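Local coordinates for protein aromatic-amino-acid:2-oxoglutarate transaminase (Candida albicans, PDB 6HNV) that probably transfers amino groups between aromatic amino acids or 2-aminoadipate and 2-oxo acids, using bound pyridoxal 5'-phosphate as cofactor, at residues Glu187-Ser192 and Val208-Asp213. Numbering follows the deposited sequence.
Sequences EEFTFS and VKINFD. With PLP (pyridoxal-5'-phosphate), chain C.
Glu188 makes both hydrogen bonds between 187-192 and 208-213, just past the C-terminal ends of strands 183-187 and 204-208. These parallel neighbours, joined through helix 193-201, form a beta-alpha-beta crossover in the mixed seven-stranded sheet of the aminotransferase domain. Glu188 N donates to Val208 O at 3.0 Å, closing the last parallel bridge, that of Glu187 with Val208. Its side chain then takes over where the backbones part. CG sits between the backbone N and the carbonyl carbon (chi1 76°), and the chain beyond it is extended, which carries the carboxylate alongside 208-213. There OE2 accepts a hydrogen bond from Ile210 N at 2.7 Å, nearly straight at 170°, from above the carboxylate plane. OE1 turns to Arg485 in a salt bridge and to Ser482 in a hydrogen bond.

The tighter apolar part lies beside this grip. Buried Ile210 puts CD1 at the edge of the buried Phe189 ring, 4.1 Å from Phe189 CB. The rings of Phe189 and Phe212 meet obliquely, planes at 84°, with the two CE2 atoms 3.8 Å apart. Phe488 packs against both rings.

The other side is looser. Lys209 is partly exposed; its CA and CB lie beside Glu188 OE2, while NZ is hydrogen-bonded to Gln223.

Farther along, one face of the Phe191 ring lies against the cofactor's pyridine ring, C6 above its rim, 3.5 Å from Phe191 CE2. The chemistry implies that a buried carboxylate, probably kept ionised by Arg485, probably helps to hold the start of the loop carrying the ring that lies against the cofactor.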
ATOM      1  N   GLU A 187       1.173  -8.673 -23.999  1.00 33.82           N
ATOM      2  CA  GLU A 187       2.015  -9.712 -24.646  1.00 35.67           C
ATOM      3  C   GLU A 187       1.464 -11.079 -24.228  1.00 37.91           C
ATOM      4  O   GLU A 187       1.121 -11.244 -23.041  1.00 39.43           O
ATOM      5  CB  GLU A 187       3.477  -9.440 -24.322  1.00 35.87           C
ATOM      6  CG  GLU A 187       3.979  -8.184 -25.019  1.00 33.72           C
ATOM      7  CD  GLU A 187       4.982  -7.371 -24.232  1.00 32.84           C
ATOM      8  OE1 GLU A 187       5.177  -7.684 -23.045  1.00 33.25           O
ATOM      9  OE2 GLU A 187       5.553  -6.422 -24.800  1.00 33.03           O
ATOM     10  N   GLU A 188       1.282 -11.980 -25.193  1.00 42.44           N
ATOM     11  CA  GLU A 188       0.567 -13.275 -25.022  1.00 43.28           C
ATOM     12  C   GLU A 188       1.183 -14.048 -23.849  1.00 43.24           C
ATOM     13  O   GLU A 188       0.402 -14.726 -23.135  1.00 45.81           O
ATOM     14  CB  GLU A 188       0.561 -14.074 -26.330  1.00 44.15           C
ATOM     15  CG  GLU A 188       1.877 -14.758 -26.674  1.00 46.54           C
ATOM     16  CD  GLU A 188       1.856 -15.601 -27.945  1.00 46.96           C
ATOM     17  OE1 GLU A 188       0.824 -16.262 -28.178  1.00 46.87           O
ATOM     18  OE2 GLU A 188       2.868 -15.595 -28.711  1.00 44.77           O
ATOM     19  N   PHE A 189       2.514 -13.975 -23.679  1.00 41.08           N
ATOM     20  CA  PHE A 189       3.231 -14.370 -22.438  1.00 41.08           C
ATOM     21  C   PHE A 189       3.590 -13.091 -21.692  1.00 41.34           C
ATOM     22  O   PHE A 189       4.182 -12.213 -22.332  1.00 42.04           O
ATOM     23  CB  PHE A 189       4.467 -15.215 -22.746  1.00 40.99           C
ATOM     24  CG  PHE A 189       4.136 -16.477 -23.498  1.00 40.65           C
ATOM     25  CD1 PHE A 189       3.727 -17.617 -22.824  1.00 39.82           C
ATOM     26  CD2 PHE A 189       4.190 -16.514 -24.882  1.00 40.20           C
ATOM     27  CE1 PHE A 189       3.386 -18.772 -23.518  1.00 41.14           C
ATOM     28  CE2 PHE A 189       3.852 -17.673 -25.575  1.00 42.40           C
ATOM     29  CZ  PHE A 189       3.441 -18.799 -24.894  1.00 41.06           C
ATOM     30  N   THR A 190       3.209 -12.980 -20.412  1.00 42.43           N
ATOM     31  CA  THR A 190       3.356 -11.736 -19.604  1.00 40.09           C
ATOM     32  C   THR A 190       3.549 -12.015 -18.105  1.00 38.70           C
ATOM     33  O   THR A 190       3.533 -13.197 -17.667  1.00 40.15           O
ATOM     34  CB  THR A 190       2.142 -10.824 -19.804  1.00 40.26           C
ATOM     35  OG1 THR A 190       2.488  -9.513 -19.343  1.00 38.93           O
ATOM     36  CG2 THR A 190       0.894 -11.343 -19.117  1.00 39.51           C
ATOM     37  N   PHE A 191       3.773 -10.937 -17.360  1.00 37.00           N
ATOM     38  CA  PHE A 191       3.645 -10.882 -15.881  1.00 40.60           C
ATOM     39  C   PHE A 191       2.146 -11.033 -15.545  1.00 38.45           C
ATOM     40  O   PHE A 191       1.397 -10.021 -15.623  1.00 35.18           O
ATOM     41  CB  PHE A 191       4.321  -9.604 -15.365  1.00 41.66           C
ATOM     42  CG  PHE A 191       4.239  -9.351 -13.879  1.00 41.23           C
ATOM     43  CD1 PHE A 191       4.928 -10.150 -12.983  1.00 43.33           C
ATOM     44  CD2 PHE A 191       3.489  -8.295 -13.376  1.00 41.54           C
ATOM     45  CE1 PHE A 191       4.872  -9.900 -11.618  1.00 48.15           C
ATOM     46  CE2 PHE A 191       3.418  -8.056 -12.010  1.00 45.41           C
ATOM     47  CZ  PHE A 191       4.118  -8.853 -11.131  1.00 47.94           C
ATOM     48  N   SER A 192       1.734 -12.269 -15.216  1.00 37.69           N
ATOM     49  CA  SER A 192       0.338 -12.745 -14.983  1.00 42.28           C
ATOM     50  C   SER A 192      -0.465 -11.829 -14.051  1.00 41.19           C
ATOM     51  O   SER A 192      -1.655 -11.619 -14.297  1.00 40.06           O
ATOM     52  CB  SER A 192       0.343 -14.147 -14.421  1.00 42.83           C
ATOM     53  OG  SER A 192       1.203 -14.963 -15.175  1.00 54.94           O
ATOM     54  N   VAL A 208      -1.196 -10.146 -27.725  1.00 43.86           N
ATOM     55  CA  VAL A 208      -0.305  -9.791 -28.871  1.00 40.08           C
ATOM     56  C   VAL A 208       0.806 -10.838 -29.016  1.00 42.12           C
ATOM     57  O   VAL A 208       1.529 -11.054 -28.043  1.00 46.76           O
ATOM     58  CB  VAL A 208       0.257  -8.396 -28.636  1.00 37.80           C
ATOM     59  CG1 VAL A 208       1.197  -7.977 -29.744  1.00 41.32           C
ATOM     60  CG2 VAL A 208      -0.883  -7.417 -28.485  1.00 41.77           C
ATOM     61  N   LYS A 209       0.930 -11.473 -30.189  1.00 45.81           N
ATOM     62  CA  LYS A 209       1.788 -12.673 -30.408  1.00 44.87           C
ATOM     63  C   LYS A 209       3.254 -12.317 -30.139  1.00 44.63           C
ATOM     64  O   LYS A 209       3.680 -11.182 -30.471  1.00 44.68           O
ATOM     65  CB  LYS A 209       1.631 -13.228 -31.827  1.00 48.80           C
ATOM     66  CG  LYS A 209       0.631 -14.363 -31.983  1.00 52.79           C
ATOM     67  CD  LYS A 209       0.224 -14.614 -33.427  1.00 60.95           C
ATOM     68  CE  LYS A 209      -1.135 -15.272 -33.597  1.00 63.78           C
ATOM     69  NZ  LYS A 209      -1.728 -14.982 -34.928  1.00 63.74           N
ATOM     70  N   ILE A 210       4.001 -13.247 -29.546  1.00 40.11           N
ATOM     71  CA  ILE A 210       5.482 -13.135 -29.456  1.00 39.06           C
ATOM     72  C   ILE A 210       6.106 -13.996 -30.566  1.00 39.56           C
ATOM     73  O   ILE A 210       5.749 -15.192 -30.690  1.00 40.24           O
ATOM     74  CB  ILE A 210       6.000 -13.511 -28.054  1.00 36.63           C
ATOM     75  CG1 ILE A 210       5.446 -12.563 -26.984  1.00 34.77           C
ATOM     76  CG2 ILE A 210       7.527 -13.541 -28.067  1.00 34.75           C
ATOM     77  CD1 ILE A 210       6.022 -12.778 -25.608  1.00 34.17           C
ATOM     78  N   ASN A 211       6.987 -13.385 -31.355  1.00 41.50           N
ATOM     79  CA  ASN A 211       7.993 -14.070 -32.208  1.00 41.04           C
ATOM     80  C   ASN A 211       9.082 -14.669 -31.309  1.00 38.68           C
ATOM     81  O   ASN A 211       9.660 -13.919 -30.510  1.00 36.55           O
ATOM     82  CB  ASN A 211       8.598 -13.088 -33.207  1.00 45.20           C
ATOM     83  CG  ASN A 211       9.656 -13.711 -34.089  1.00 49.29           C
ATOM     84  OD1 ASN A 211       9.510 -14.846 -34.544  1.00 53.34           O
ATOM     85  ND2 ASN A 211      10.710 -12.958 -34.355  1.00 55.34           N
ATOM     86  N   PHE A 212       9.355 -15.967 -31.447  1.00 40.84           N
ATOM     87  CA  PHE A 212      10.363 -16.713 -30.645  1.00 39.90           C
ATOM     88  C   PHE A 212      11.699 -16.859 -31.389  1.00 41.74           C
ATOM     89  O   PHE A 212      12.565 -17.612 -30.884  1.00 42.61           O
ATOM     90  CB  PHE A 212       9.775 -18.051 -30.192  1.00 39.66           C
ATOM     91  CG  PHE A 212       8.993 -17.894 -28.920  1.00 38.93           C
ATOM     92  CD1 PHE A 212       9.631 -17.915 -27.694  1.00 38.31           C
ATOM     93  CD2 PHE A 212       7.647 -17.573 -28.956  1.00 41.93           C
ATOM     94  CE1 PHE A 212       8.928 -17.694 -26.520  1.00 40.34           C
ATOM     95  CE2 PHE A 212       6.943 -17.361 -27.776  1.00 44.26           C
ATOM     96  CZ  PHE A 212       7.582 -17.424 -26.561  1.00 40.85           C
ATOM     97  N   ASP A 213      11.920 -16.116 -32.486  1.00 44.21           N
ATOM     98  CA  ASP A 213      13.207 -16.148 -33.242  1.00 45.39           C
ATOM     99  C   ASP A 213      14.295 -15.637 -32.286  1.00 47.63           C
ATOM    100  O   ASP A 213      13.958 -14.712 -31.496  1.00 52.87           O
ATOM    101  CB  ASP A 213      13.117 -15.323 -34.537  1.00 49.25           C
ATOM    102  CG  ASP A 213      12.265 -15.901 -35.669  1.00 47.28           C
ATOM    103  OD1 ASP A 213      11.998 -17.116 -35.663  1.00 52.89           O
ATOM    104  OD2 ASP A 213      11.883 -15.128 -36.573  1.00 48.04           O
TER
HETATM  105  N1  PLP C 601       6.719  -6.516 -13.520  1.00 41.05           N
HETATM  106  C2  PLP C 601       7.716  -7.299 -13.939  1.00 41.58           C
HETATM  107  C2A PLP C 601       7.950  -7.398 -15.409  1.00 41.84           C
HETATM  108  C3  PLP C 601       8.533  -7.991 -13.020  1.00 40.37           C
HETATM  109  O3  PLP C 601       9.525  -8.761 -13.484  1.00 37.42           O
HETATM  110  C4  PLP C 601       8.297  -7.875 -11.637  1.00 47.26           C
HETATM  111  C4A PLP C 601       9.174  -8.598 -10.674  1.00 52.25           C
HETATM  112  C5  PLP C 601       7.229  -7.049 -11.237  1.00 44.54           C
HETATM  113  C6  PLP C 601       6.482  -6.413 -12.195  1.00 43.68           C
HETATM  114  C5A PLP C 601       6.823  -6.904  -9.807  1.00 47.32           C
HETATM  115  O4P PLP C 601       7.280  -5.656  -9.224  1.00 49.20           O
HETATM  116  P   PLP C 601       7.059  -5.529  -7.659  1.00 42.56           P
HETATM  117  O1P PLP C 601       7.732  -6.741  -7.068  1.00 44.57           O
HETATM  118  O2P PLP C 601       7.757  -4.243  -7.247  1.00 41.33           O
HETATM  119  O3P PLP C 601       5.541  -5.542  -7.509  1.00 47.25           O